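Local atomic coordinates of RNase III (Scheffersomyces stipitis, PDB entry 7DEY), a protein that probably cleaves double-stranded RNA endonucleolytically to leave 5'-phosphomonoester ends, as a yeast Dicer of the ribonuclease III family that handles stem-loop RNA. Residues Q77-F87 with L143-F151; S176-V184 with F193-N201. All coordinates share one frame; numbering follows the deposited sequence.

Interaction 1: Q77-F87 with L143-F151; sequences QLIDNHTLTQF and LYAPKLEAF
Phe87 and Tyr144 both set CG anti to their own carbonyl carbon (chi1 -66° and -84°), and these torsions carry the two rings between the two segments. There they form a T-shaped pair. The edge of Phe87 points at the face of Tyr144, with centroids 5.1 Å apart and planes at 82°. Leu143 instead has CG anti to its backbone N and comes from the opposite direction. Its CG lies 3.8 Å from the centroid of the Phe87 ring, over the middle of the face, in a CH-pi contact. The other face has Thr83 O above it, offset toward the rim. Phe87 thus has neighbours over both faces and at its edge. The Tyr144 hydroxyl donates a hydrogen bond of 2.9 Å from OH to Leu78 O. It comes in from well out of the carbonyl plane. The bond gives the buried phenol a partner where helix 68-78 ends.

The contact lies in the ribonuclease III domain, a mostly helical fold. It joins the end of helix 68-78 and one side of helix 81-90 to the junction of helices 134-143 and 145-156. Val55 of helix 42-62 packs against Tyr144. The second subunit reaches this region: its His82 hydrogen-bonds Gln77 O, and the two His82 rings stack across the dimer.

Leu78 has several partners. Its CB touches Tyr144 CE1 at 3.6 Å. Its CD1 meets Leu148 CD2, the two side chains crossing at about a right angle. The Leu78 and Phe151 side chains run past each other in opposite directions, with Leu78 CD2 3.8 Å from Phe151 CE2. Lys147 is a knob among Leu78, Thr83, Gln86 and Phe87. Its bent chain lays CD 4.0 Å from Thr83 OG1 and NZ 3.5 Å from Gln86 OE1.

Interaction 2: S176-V184 with F193-N201; sequences SSHPLYVVV and FVVECRMGN
Tyr181 and Cys197 face each other as a non-hydrogen-bonded pair in the beta hairpin of the double-stranded RNA binding motif, an alpha-beta-beta-beta-alpha fold. Their side of the sheet is the tightly packed one, covered by helices 164-172 and 212-224. Tyr181 CE2 lies 3.5 Å from Cys197 CB, and the sulfur sits obliquely to the ring, 4.3 Å from SG to the centroid. Val195 CG1 reaches Tyr181 CB at 3.9 Å, and Lys165 makes a cation-pi contact with the same ring. With an alanine here the ring is gone, which would probably open a gap beside Cys197 under the helices and leave Lys165 without its cation-pi mate.

Leu180 with Arg198 and Val182 with Glu196 form the hydrogen-bonded pairs. Their side chains lie on the other, looser face, where Leu180 and Val182 are exposed. Val182 CG2 lies over one face of the Arg198 guanidinium, 3.9 Å from NH1. Arg198 forms a salt bridge with Glu196, with a weak hydrogen bond of 3.4 Å from NE to OE1. At the chain corner Val184 N still hydrogen-bonds Val194 O. Near the opposite end, the bent Met199 chain places CE 3.4 Å from Pro179 CD.

In the fold
The two contacts share no elements. Interaction 1 belongs to the ribonuclease III domain, and interaction 2 to the double-stranded RNA binding motif further along the chain. Their centres are 40 Å apart, and their nearest atoms are about 21 Å apart. Interaction 1 is a core contact. It joins helical segments distant in sequence, mainly through side chains, and lies beside the second subunit. Interaction 2 is only partly buried. It pairs neighbouring strands of one hairpin, chiefly by backbone hydrogen bonds, and no other chain of the assembly touches it. Tyr181, Val183, Val195 and Cys197 face the helices, while Glu196 and Arg198 lie on the more open face beside exposed aliphatic side chains.

Interaction 1: Q77-F87 with L143-F151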
ATOM      1  N   GLN C  77      -5.067   4.876   4.745  1.00 59.25           N
ATOM      2  CA  GLN C  77      -3.940   4.208   4.117  1.00 51.23           C
ATOM      3  C   GLN C  77      -4.036   4.207   2.594  1.00 54.68           C
ATOM      4  O   GLN C  77      -3.004   4.326   1.930  1.00 54.77           O
ATOM      5  CB  GLN C  77      -3.830   2.793   4.662  1.00 54.07           C
ATOM      6  CG  GLN C  77      -3.333   2.742   6.108  1.00 62.32           C
ATOM      7  CD  GLN C  77      -1.880   3.170   6.261  1.00 62.93           C
ATOM      8  OE1 GLN C  77      -0.965   2.409   5.934  1.00 60.17           O
ATOM      9  NE2 GLN C  77      -1.663   4.392   6.755  1.00 56.86           N
ATOM     10  N   LEU C  78      -5.245   4.109   2.009  1.00 57.16           N
ATOM     11  CA  LEU C  78      -5.351   4.099   0.550  1.00 50.46           C
ATOM     12  C   LEU C  78      -5.523   5.478  -0.091  1.00 62.08           C
ATOM     13  O   LEU C  78      -5.294   5.599  -1.300  1.00 67.32           O
ATOM     14  CB  LEU C  78      -6.495   3.202   0.089  1.00 50.48           C
ATOM     15  CG  LEU C  78      -6.708   1.897   0.872  1.00 58.90           C
ATOM     16  CD1 LEU C  78      -8.131   1.395   0.681  1.00 61.32           C
ATOM     17  CD2 LEU C  78      -5.714   0.800   0.503  1.00 54.98           C
ATOM     18  N   ILE C  79      -5.911   6.526   0.648  1.00 59.39           N
ATOM     19  CA  ILE C  79      -5.947   7.866   0.057  1.00 58.62           C
ATOM     20  C   ILE C  79      -4.668   8.650   0.293  1.00 68.19           C
ATOM     21  O   ILE C  79      -4.626   9.844  -0.057  1.00 72.04           O
ATOM     22  CB  ILE C  79      -7.121   8.748   0.551  1.00 63.18           C
ATOM     23  CG1 ILE C  79      -7.200   8.789   2.078  1.00 64.75           C
ATOM     24  CG2 ILE C  79      -8.454   8.397  -0.116  1.00 62.62           C
ATOM     25  CD1 ILE C  79      -6.578  10.010   2.704  1.00 73.80           C
ATOM     26  N   ASP C  80      -3.636   8.059   0.901  1.00 63.37           N
ATOM     27  CA  ASP C  80      -2.538   8.933   1.292  1.00 65.80           C
ATOM     28  C   ASP C  80      -1.468   9.051   0.197  1.00 60.50           C
ATOM     29  O   ASP C  80      -1.527   8.418  -0.859  1.00 56.74           O
ATOM     30  CB  ASP C  80      -1.958   8.503   2.633  1.00 62.27           C
ATOM     31  CG  ASP C  80      -1.433   7.119   2.619  1.00 71.62           C
ATOM     32  OD1 ASP C  80      -1.133   6.607   1.515  1.00 72.43           O
ATOM     33  OD2 ASP C  80      -1.295   6.547   3.729  1.00 76.56           O
ATOM     34  N   ASN C  81      -0.482   9.911   0.452  1.00 65.00           N
ATOM     35  CA  ASN C  81       0.438  10.328  -0.600  1.00 62.16           C
ATOM     36  C   ASN C  81       1.282   9.178  -1.116  1.00 67.63           C
ATOM     37  O   ASN C  81       1.598   9.142  -2.309  1.00 69.84           O
ATOM     38  CB  ASN C  81       1.336  11.445  -0.092  1.00 63.11           C
ATOM     39  CG  ASN C  81       0.591  12.716   0.109  1.00 71.89           C
ATOM     40  OD1 ASN C  81      -0.328  12.778   0.926  1.00 80.07           O
ATOM     41  ND2 ASN C  81       0.951  13.742  -0.649  1.00 78.25           N
ATOM     42  N   HIS C  82       1.663   8.240  -0.245  1.00 69.96           N
ATOM     43  CA  HIS C  82       2.425   7.076  -0.693  1.00 64.31           C
ATOM     44  C   HIS C  82       1.701   6.326  -1.807  1.00 67.98           C
ATOM     45  O   HIS C  82       2.260   6.107  -2.887  1.00 68.22           O
ATOM     46  CB  HIS C  82       2.682   6.142   0.486  1.00 68.04           C
ATOM     47  CG  HIS C  82       3.257   4.815   0.096  1.00 71.87           C
ATOM     48  ND1 HIS C  82       2.481   3.761  -0.339  1.00 76.06           N
ATOM     49  CD2 HIS C  82       4.539   4.382   0.049  1.00 67.26           C
ATOM     50  CE1 HIS C  82       3.258   2.729  -0.619  1.00 74.36           C
ATOM     51  NE2 HIS C  82       4.512   3.080  -0.390  1.00 69.52           N
ATOM     52  N   THR C  83       0.455   5.919  -1.569  1.00 62.47           N
ATOM     53  CA  THR C  83      -0.216   5.109  -2.576  1.00 62.56           C
ATOM     54  C   THR C  83      -0.626   5.922  -3.803  1.00 69.32           C
ATOM     55  O   THR C  83      -0.585   5.400  -4.929  1.00 70.85           O
ATOM     56  CB  THR C  83      -1.432   4.424  -1.997  1.00 55.12           C
ATOM     57  OG1 THR C  83      -2.210   3.940  -3.085  1.00 59.05           O
ATOM     58  CG2 THR C  83      -2.248   5.394  -1.213  1.00 63.15           C
ATOM     59  N   LEU C  84      -1.064   7.181  -3.614  1.00 65.68           N
ATOM     60  CA  LEU C  84      -1.466   7.992  -4.765  1.00 57.92           C
ATOM     61  C   LEU C  84      -0.270   8.332  -5.629  1.00 64.77           C
ATOM     62  O   LEU C  84      -0.413   8.470  -6.847  1.00 68.88           O
ATOM     63  CB  LEU C  84      -2.153   9.287  -4.329  1.00 58.04           C
ATOM     64  CG  LEU C  84      -3.421   9.192  -3.493  1.00 56.39           C
ATOM     65  CD1 LEU C  84      -4.094  10.526  -3.462  1.00 57.71           C
ATOM     66  CD2 LEU C  84      -4.327   8.154  -4.096  1.00 63.85           C
ATOM     67  N   THR C  85       0.913   8.478  -5.019  1.00 63.30           N
ATOM     68  CA  THR C  85       2.135   8.628  -5.800  1.00 60.82           C
ATOM     69  C   THR C  85       2.439   7.358  -6.569  1.00 63.30           C
ATOM     70  O   THR C  85       2.889   7.413  -7.717  1.00 69.09           O
ATOM     71  CB  THR C  85       3.323   8.960  -4.908  1.00 58.68           C
ATOM     72  OG1 THR C  85       3.088  10.186  -4.212  1.00 60.01           O
ATOM     73  CG2 THR C  85       4.569   9.095  -5.754  1.00 61.81           C
ATOM     74  N   GLN C  86       2.209   6.203  -5.944  1.00 63.61           N
ATOM     75  CA  GLN C  86       2.482   4.942  -6.620  1.00 67.53           C
ATOM     76  C   GLN C  86       1.603   4.793  -7.849  1.00 68.95           C
ATOM     77  O   GLN C  86       2.081   4.407  -8.915  1.00 69.77           O
ATOM     78  CB  GLN C  86       2.277   3.774  -5.656  1.00 70.27           C
ATOM     79  CG  GLN C  86       2.951   2.500  -6.103  1.00 76.90           C
ATOM     80  CD  GLN C  86       2.963   1.428  -5.031  1.00 90.90           C
ATOM     81  OE1 GLN C  86       2.130   1.423  -4.123  1.00 91.85           O
ATOM     82  NE2 GLN C  86       3.919   0.504  -5.132  1.00100.87           N
ATOM     83  N   PHE C  87       0.320   5.141  -7.731  1.00 71.47           N
ATOM     84  CA  PHE C  87      -0.555   5.142  -8.898  1.00 70.83           C
ATOM     85  C   PHE C  87      -0.053   6.106  -9.965  1.00 69.60           C
ATOM     86  O   PHE C  87      -0.060   5.777 -11.159  1.00 71.17           O
ATOM     87  CB  PHE C  87      -1.986   5.508  -8.491  1.00 63.48           C
ATOM     88  CG  PHE C  87      -2.649   4.489  -7.603  1.00 64.00           C
ATOM     89  CD1 PHE C  87      -2.292   3.152  -7.668  1.00 66.52           C
ATOM     90  CD2 PHE C  87      -3.629   4.871  -6.702  1.00 61.32           C
ATOM     91  CE1 PHE C  87      -2.907   2.211  -6.846  1.00 62.22           C
ATOM     92  CE2 PHE C  87      -4.228   3.949  -5.877  1.00 60.44           C
ATOM     93  CZ  PHE C  87      -3.867   2.611  -5.948  1.00 58.18           C
ATOM     94  N   LEU C 143      -8.263  -0.819  -9.675  1.00 65.39           N
ATOM     95  CA  LEU C 143      -6.984  -0.217  -9.315  1.00 64.19           C
ATOM     96  C   LEU C 143      -6.568  -0.586  -7.907  1.00 62.56           C
ATOM     97  O   LEU C 143      -5.374  -0.572  -7.584  1.00 71.30           O
ATOM     98  CB  LEU C 143      -7.075   1.308  -9.447  1.00 61.96           C
ATOM     99  CG  LEU C 143      -5.860   2.196  -9.165  1.00 55.79           C
ATOM    100  CD1 LEU C 143      -4.656   1.755  -9.947  1.00 53.24           C
ATOM    101  CD2 LEU C 143      -6.202   3.642  -9.484  1.00 55.81           C
ATOM    102  N   TYR C 144      -7.529  -0.912  -7.055  1.00 61.55           N
ATOM    103  CA  TYR C 144      -7.250  -1.168  -5.657  1.00 55.26           C
ATOM    104  C   TYR C 144      -7.247  -2.641  -5.302  1.00 60.78           C
ATOM    105  O   TYR C 144      -6.867  -2.975  -4.177  1.00 68.85           O
ATOM    106  CB  TYR C 144      -8.270  -0.437  -4.784  1.00 58.03           C
ATOM    107  CG  TYR C 144      -7.897   0.999  -4.521  1.00 56.06           C
ATOM    108  CD1 TYR C 144      -6.803   1.304  -3.723  1.00 58.57           C
ATOM    109  CD2 TYR C 144      -8.632   2.042  -5.061  1.00 49.31           C
ATOM    110  CE1 TYR C 144      -6.448   2.608  -3.464  1.00 63.21           C
ATOM    111  CE2 TYR C 144      -8.288   3.357  -4.817  1.00 51.38           C
ATOM    112  CZ  TYR C 144      -7.191   3.642  -4.011  1.00 62.29           C
ATOM    113  OH  TYR C 144      -6.804   4.953  -3.748  1.00 55.98           O
ATOM    114  N   ALA C 145      -7.658  -3.525  -6.223  1.00 59.99           N
ATOM    115  CA  ALA C 145      -7.777  -4.961  -5.986  1.00 53.37           C
ATOM    116  C   ALA C 145      -6.578  -5.550  -5.244  1.00 63.30           C
ATOM    117  O   ALA C 145      -6.769  -6.142  -4.173  1.00 58.44           O
ATOM    118  CB  ALA C 145      -7.989  -5.698  -7.308  1.00 53.55           C
ATOM    119  N   PRO C 146      -5.335  -5.408  -5.749  1.00 70.72           N
ATOM    120  CA  PRO C 146      -4.195  -5.961  -4.995  1.00 54.75           C
ATOM    121  C   PRO C 146      -4.072  -5.374  -3.603  1.00 61.42           C
ATOM    122  O   PRO C 146      -3.783  -6.115  -2.654  1.00 66.86           O
ATOM    123  CB  PRO C 146      -2.985  -5.601  -5.870  1.00 58.94           C
ATOM    124  CG  PRO C 146      -3.539  -5.263  -7.208  1.00 61.54           C
ATOM    125  CD  PRO C 146      -4.860  -4.646  -6.926  1.00 68.57           C
ATOM    126  N   LYS C 147      -4.296  -4.063  -3.445  1.00 58.51           N
ATOM    127  CA  LYS C 147      -4.212  -3.462  -2.117  1.00 59.19           C
ATOM    128  C   LYS C 147      -5.288  -4.016  -1.200  1.00 60.81           C
ATOM    129  O   LYS C 147      -5.060  -4.166   0.009  1.00 59.00           O
ATOM    130  CB  LYS C 147      -4.332  -1.932  -2.192  1.00 52.86           C
ATOM    131  CG  LYS C 147      -3.460  -1.286  -3.254  1.00 58.28           C
ATOM    132  CD  LYS C 147      -2.731  -0.057  -2.740  1.00 58.67           C
ATOM    133  CE  LYS C 147      -1.462  -0.398  -1.994  1.00 62.10           C
ATOM    134  NZ  LYS C 147      -0.378  -0.750  -2.934  1.00 82.45           N
ATOM    135  N   LEU C 148      -6.464  -4.323  -1.742  1.00 57.66           N
ATOM    136  CA  LEU C 148      -7.514  -4.805  -0.858  1.00 63.03           C
ATOM    137  C   LEU C 148      -7.310  -6.266  -0.526  1.00 62.77           C
ATOM    138  O   LEU C 148      -7.556  -6.682   0.610  1.00 73.88           O
ATOM    139  CB  LEU C 148      -8.892  -4.594  -1.472  1.00 67.92           C
ATOM    140  CG  LEU C 148      -9.388  -3.146  -1.565  1.00 58.52           C
ATOM    141  CD1 LEU C 148     -10.879  -3.165  -1.883  1.00 54.32           C
ATOM    142  CD2 LEU C 148      -9.084  -2.356  -0.300  1.00 42.45           C
ATOM    143  N   GLU C 149      -6.846  -7.064  -1.484  1.00 64.82           N
ATOM    144  CA  GLU C 149      -6.540  -8.441  -1.137  1.00 60.90           C
ATOM    145  C   GLU C 149      -5.411  -8.497  -0.127  1.00 63.11           C
ATOM    146  O   GLU C 149      -5.412  -9.374   0.742  1.00 67.97           O
ATOM    147  CB  GLU C 149      -6.224  -9.264  -2.385  1.00 66.23           C
ATOM    148  CG  GLU C 149      -6.459 -10.778  -2.209  1.00 71.31           C
ATOM    149  CD  GLU C 149      -7.703 -11.126  -1.361  1.00 83.04           C
ATOM    150  OE1 GLU C 149      -8.766 -10.457  -1.510  1.00 79.71           O
ATOM    151  OE2 GLU C 149      -7.611 -12.084  -0.541  1.00 81.69           O
ATOM    152  N   ALA C 150      -4.465  -7.550  -0.180  1.00 59.78           N
ATOM    153  CA  ALA C 150      -3.488  -7.469   0.903  1.00 56.48           C
ATOM    154  C   ALA C 150      -4.184  -7.254   2.242  1.00 59.78           C
ATOM    155  O   ALA C 150      -3.847  -7.901   3.234  1.00 66.01           O
ATOM    156  CB  ALA C 150      -2.458  -6.376   0.638  1.00 47.91           C
ATOM    157  N   PHE C 151      -5.199  -6.402   2.282  1.00 57.22           N
ATOM    158  CA  PHE C 151      -5.819  -6.140   3.571  1.00 62.12           C
ATOM    159  C   PHE C 151      -6.725  -7.292   3.996  1.00 70.68           C
ATOM    160  O   PHE C 151      -6.833  -7.588   5.193  1.00 64.30           O
ATOM    161  CB  PHE C 151      -6.597  -4.829   3.533  1.00 62.23           C
ATOM    162  CG  PHE C 151      -5.728  -3.599   3.429  1.00 76.35           C
ATOM    163  CD1 PHE C 151      -4.414  -3.674   2.959  1.00 79.41           C
ATOM    164  CD2 PHE C 151      -6.231  -2.357   3.782  1.00 74.40           C
ATOM    165  CE1 PHE C 151      -3.620  -2.542   2.851  1.00 66.63           C
ATOM    166  CE2 PHE C 151      -5.442  -1.218   3.681  1.00 67.88           C
ATOM    167  CZ  PHE C 151      -4.136  -1.314   3.213  1.00 67.55           C
TER

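Interaction 2: S176-V184 with F193-N201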
ATOM      1  N   SER C 176       1.074 -20.457  42.080  1.00110.00           N
ATOM      2  CA  SER C 176       0.071 -20.017  43.044  1.00110.97           C
ATOM      3  C   SER C 176      -1.206 -19.626  42.315  1.00108.40           C
ATOM      4  O   SER C 176      -2.219 -20.332  42.385  1.00105.65           O
ATOM      5  CB  SER C 176       0.581 -18.815  43.853  1.00112.28           C
ATOM      6  OG  SER C 176       1.922 -18.987  44.299  1.00110.49           O
ATOM      7  N   SER C 177      -1.134 -18.535  41.557  1.00105.07           N
ATOM      8  CA  SER C 177      -2.251 -18.028  40.769  1.00103.07           C
ATOM      9  C   SER C 177      -1.788 -17.887  39.325  1.00 98.55           C
ATOM     10  O   SER C 177      -0.954 -17.026  39.017  1.00 99.08           O
ATOM     11  CB  SER C 177      -2.740 -16.695  41.331  1.00100.06           C
ATOM     12  OG  SER C 177      -1.655 -15.800  41.499  1.00109.41           O
ATOM     13  N   HIS C 178      -2.308 -18.739  38.450  1.00 87.42           N
ATOM     14  CA  HIS C 178      -2.062 -18.653  37.021  1.00 90.56           C
ATOM     15  C   HIS C 178      -3.387 -18.532  36.281  1.00 92.07           C
ATOM     16  O   HIS C 178      -4.433 -18.944  36.795  1.00 97.48           O
ATOM     17  CB  HIS C 178      -1.273 -19.867  36.504  1.00 90.22           C
ATOM     18  CG  HIS C 178      -1.884 -21.191  36.839  1.00 92.43           C
ATOM     19  ND1 HIS C 178      -3.148 -21.556  36.430  1.00 96.70           N
ATOM     20  CD2 HIS C 178      -1.390 -22.250  37.524  1.00 95.82           C
ATOM     21  CE1 HIS C 178      -3.413 -22.776  36.860  1.00 95.90           C
ATOM     22  NE2 HIS C 178      -2.364 -23.219  37.528  1.00 98.79           N
ATOM     23  N   PRO C 179      -3.390 -17.965  35.076  1.00 89.24           N
ATOM     24  CA  PRO C 179      -4.666 -17.636  34.433  1.00 86.40           C
ATOM     25  C   PRO C 179      -5.338 -18.850  33.807  1.00 84.07           C
ATOM     26  O   PRO C 179      -4.688 -19.697  33.186  1.00 83.87           O
ATOM     27  CB  PRO C 179      -4.264 -16.600  33.373  1.00 84.08           C
ATOM     28  CG  PRO C 179      -2.858 -16.915  33.059  1.00 83.47           C
ATOM     29  CD  PRO C 179      -2.235 -17.469  34.300  1.00 86.85           C
ATOM     30  N   LEU C 180      -6.658 -18.927  33.988  1.00 82.08           N
ATOM     31  CA  LEU C 180      -7.501 -19.969  33.415  1.00 76.57           C
ATOM     32  C   LEU C 180      -8.344 -19.378  32.295  1.00 79.20           C
ATOM     33  O   LEU C 180      -8.645 -18.182  32.293  1.00 87.66           O
ATOM     34  CB  LEU C 180      -8.418 -20.599  34.471  1.00 80.69           C
ATOM     35  CG  LEU C 180      -7.766 -21.280  35.689  1.00 84.62           C
ATOM     36  CD1 LEU C 180      -6.508 -22.025  35.286  1.00 89.03           C
ATOM     37  CD2 LEU C 180      -7.452 -20.305  36.823  1.00 84.41           C
ATOM     38  N   TYR C 181      -8.726 -20.221  31.339  1.00 83.80           N
ATOM     39  CA  TYR C 181      -9.418 -19.788  30.122  1.00 80.53           C
ATOM     40  C   TYR C 181     -10.762 -20.503  30.023  1.00 79.19           C
ATOM     41  O   TYR C 181     -10.845 -21.593  29.453  1.00 79.65           O
ATOM     42  CB  TYR C 181      -8.551 -20.057  28.896  1.00 79.16           C
ATOM     43  CG  TYR C 181      -7.277 -19.252  28.907  1.00 82.59           C
ATOM     44  CD1 TYR C 181      -6.227 -19.584  29.768  1.00 81.25           C
ATOM     45  CD2 TYR C 181      -7.127 -18.137  28.084  1.00 79.46           C
ATOM     46  CE1 TYR C 181      -5.062 -18.836  29.804  1.00 79.75           C
ATOM     47  CE2 TYR C 181      -5.954 -17.386  28.104  1.00 80.79           C
ATOM     48  CZ  TYR C 181      -4.929 -17.744  28.966  1.00 79.12           C
ATOM     49  OH  TYR C 181      -3.774 -17.015  29.002  1.00 72.36           O
ATOM     50  N   VAL C 182     -11.814 -19.873  30.534  1.00 82.17           N
ATOM     51  CA  VAL C 182     -13.110 -20.514  30.739  1.00 85.04           C
ATOM     52  C   VAL C 182     -14.056 -20.124  29.609  1.00 88.69           C
ATOM     53  O   VAL C 182     -14.399 -18.946  29.456  1.00 89.26           O
ATOM     54  CB  VAL C 182     -13.713 -20.125  32.097  1.00 83.81           C
ATOM     55  CG1 VAL C 182     -14.750 -21.142  32.510  1.00 90.95           C
ATOM     56  CG2 VAL C 182     -12.620 -19.972  33.150  1.00 80.44           C
ATOM     57  N   VAL C 183     -14.509 -21.119  28.842  1.00 92.24           N
ATOM     58  CA  VAL C 183     -15.472 -20.878  27.774  1.00 94.20           C
ATOM     59  C   VAL C 183     -16.781 -20.379  28.372  1.00101.69           C
ATOM     60  O   VAL C 183     -17.252 -20.893  29.399  1.00101.84           O
ATOM     61  CB  VAL C 183     -15.688 -22.159  26.946  1.00 95.38           C
ATOM     62  CG1 VAL C 183     -16.415 -21.842  25.640  1.00 99.34           C
ATOM     63  CG2 VAL C 183     -14.357 -22.849  26.661  1.00 87.35           C
ATOM     64  N   VAL C 184     -17.376 -19.369  27.733  1.00104.19           N
ATOM     65  CA  VAL C 184     -18.590 -18.733  28.224  1.00107.82           C
ATOM     66  C   VAL C 184     -19.784 -19.009  27.317  1.00109.89           C
ATOM     67  O   VAL C 184     -20.862 -19.360  27.804  1.00116.89           O
ATOM     68  CB  VAL C 184     -18.367 -17.217  28.413  1.00105.84           C
ATOM     69  CG1 VAL C 184     -19.582 -16.560  29.080  1.00109.75           C
ATOM     70  CG2 VAL C 184     -17.136 -16.999  29.254  1.00 95.83           C
ATOM     71  N   PHE C 193     -18.007 -19.628  19.671  1.00114.26           N
ATOM     72  CA  PHE C 193     -17.016 -20.090  20.640  1.00111.29           C
ATOM     73  C   PHE C 193     -16.327 -18.853  21.195  1.00100.94           C
ATOM     74  O   PHE C 193     -15.574 -18.180  20.485  1.00 95.15           O
ATOM     75  CB  PHE C 193     -16.012 -21.067  20.026  1.00108.16           C
ATOM     76  N   VAL C 194     -16.618 -18.536  22.452  1.00 95.52           N
ATOM     77  CA  VAL C 194     -16.058 -17.370  23.115  1.00 96.28           C
ATOM     78  C   VAL C 194     -15.534 -17.807  24.479  1.00102.48           C
ATOM     79  O   VAL C 194     -16.227 -18.508  25.226  1.00102.21           O
ATOM     80  CB  VAL C 194     -17.096 -16.242  23.249  1.00 92.24           C
ATOM     81  CG1 VAL C 194     -17.523 -15.744  21.880  1.00 93.22           C
ATOM     82  CG2 VAL C 194     -18.278 -16.720  24.019  1.00100.13           C
ATOM     83  N   VAL C 195     -14.306 -17.396  24.803  1.00 94.79           N
ATOM     84  CA  VAL C 195     -13.589 -17.868  25.978  1.00 85.58           C
ATOM     85  C   VAL C 195     -13.098 -16.666  26.773  1.00 85.70           C
ATOM     86  O   VAL C 195     -12.760 -15.622  26.205  1.00 87.80           O
ATOM     87  CB  VAL C 195     -12.408 -18.778  25.575  1.00 87.64           C
ATOM     88  CG1 VAL C 195     -11.719 -19.360  26.803  1.00 86.98           C
ATOM     89  CG2 VAL C 195     -12.883 -19.874  24.626  1.00 85.24           C
ATOM     90  N   GLU C 196     -13.058 -16.814  28.098  1.00 82.89           N
ATOM     91  CA  GLU C 196     -12.670 -15.738  29.000  1.00 82.31           C
ATOM     92  C   GLU C 196     -11.393 -16.108  29.732  1.00 79.21           C
ATOM     93  O   GLU C 196     -11.303 -17.180  30.339  1.00 80.84           O
ATOM     94  CB  GLU C 196     -13.780 -15.423  30.009  1.00 85.92           C
ATOM     95  CG  GLU C 196     -14.755 -14.324  29.572  1.00 85.89           C
ATOM     96  CD  GLU C 196     -15.678 -13.888  30.696  1.00 88.28           C
ATOM     97  OE1 GLU C 196     -15.187 -13.238  31.645  1.00 89.77           O
ATOM     98  OE2 GLU C 196     -16.889 -14.211  30.638  1.00 86.86           O
ATOM     99  N   CYS C 197     -10.418 -15.211  29.691  1.00 76.17           N
ATOM    100  CA  CYS C 197      -9.126 -15.397  30.346  1.00 75.29           C
ATOM    101  C   CYS C 197      -9.179 -14.707  31.704  1.00 77.35           C
ATOM    102  O   CYS C 197      -9.042 -13.482  31.796  1.00 73.98           O
ATOM    103  CB  CYS C 197      -8.010 -14.840  29.468  1.00 78.60           C
ATOM    104  SG  CYS C 197      -6.475 -14.426  30.338  1.00 90.15           S
ATOM    105  N   ARG C 198      -9.384 -15.490  32.762  1.00 72.94           N
ATOM    106  CA  ARG C 198      -9.575 -14.932  34.092  1.00 75.29           C
ATOM    107  C   ARG C 198      -8.401 -15.286  34.983  1.00 79.80           C
ATOM    108  O   ARG C 198      -7.903 -16.411  34.948  1.00 89.81           O
ATOM    109  CB  ARG C 198     -10.873 -15.430  34.732  1.00 79.39           C
ATOM    110  CG  ARG C 198     -12.143 -14.904  34.073  1.00 86.21           C
ATOM    111  CD  ARG C 198     -13.394 -15.373  34.811  1.00 92.86           C
ATOM    112  NE  ARG C 198     -14.489 -15.662  33.887  1.00 94.52           N
ATOM    113  CZ  ARG C 198     -15.298 -16.707  33.999  1.00 89.40           C
ATOM    114  NH1 ARG C 198     -15.132 -17.566  34.998  1.00 95.62           N
ATOM    115  NH2 ARG C 198     -16.264 -16.899  33.115  1.00 79.94           N
ATOM    116  N   MET C 199      -7.961 -14.319  35.778  1.00 80.28           N
ATOM    117  CA  MET C 199      -6.922 -14.537  36.776  1.00 86.07           C
ATOM    118  C   MET C 199      -7.595 -14.429  38.146  1.00 94.20           C
ATOM    119  O   MET C 199      -7.549 -13.399  38.818  1.00 93.99           O
ATOM    120  CB  MET C 199      -5.753 -13.499  36.557  1.00 87.91           C
ATOM    121  CG  MET C 199      -4.780 -13.257  37.717  1.00 92.21           C
ATOM    122  SD  MET C 199      -3.518 -14.528  37.919  1.00 98.19           S
ATOM    123  CE  MET C 199      -3.079 -14.770  36.214  1.00 93.88           C
ATOM    124  N   GLY C 200      -8.207 -15.533  38.573  1.00100.27           N
ATOM    125  CA  GLY C 200      -8.890 -15.573  39.855  1.00108.03           C
ATOM    126  C   GLY C 200     -10.340 -15.121  39.832  1.00113.05           C
ATOM    127  O   GLY C 200     -11.255 -15.951  39.904  1.00117.61           O
ATOM    128  N   ASN C 201     -10.566 -13.808  39.736  1.00108.02           N
ATOM    129  CA  ASN C 201     -11.917 -13.252  39.731  1.00106.68           C
ATOM    130  C   ASN C 201     -12.182 -12.254  38.605  1.00108.91           C
ATOM    131  O   ASN C 201     -13.357 -11.990  38.312  1.00110.71           O
ATOM    132  CB  ASN C 201     -12.215 -12.583  41.084  1.00105.08           C
ATOM    133  CG  ASN C 201     -10.997 -11.869  41.663  1.00110.13           C
ATOM    134  OD1 ASN C 201      -9.987 -11.680  40.977  1.00107.74           O
ATOM    135  ND2 ASN C 201     -11.093 -11.458  42.927  1.00108.63           N
TER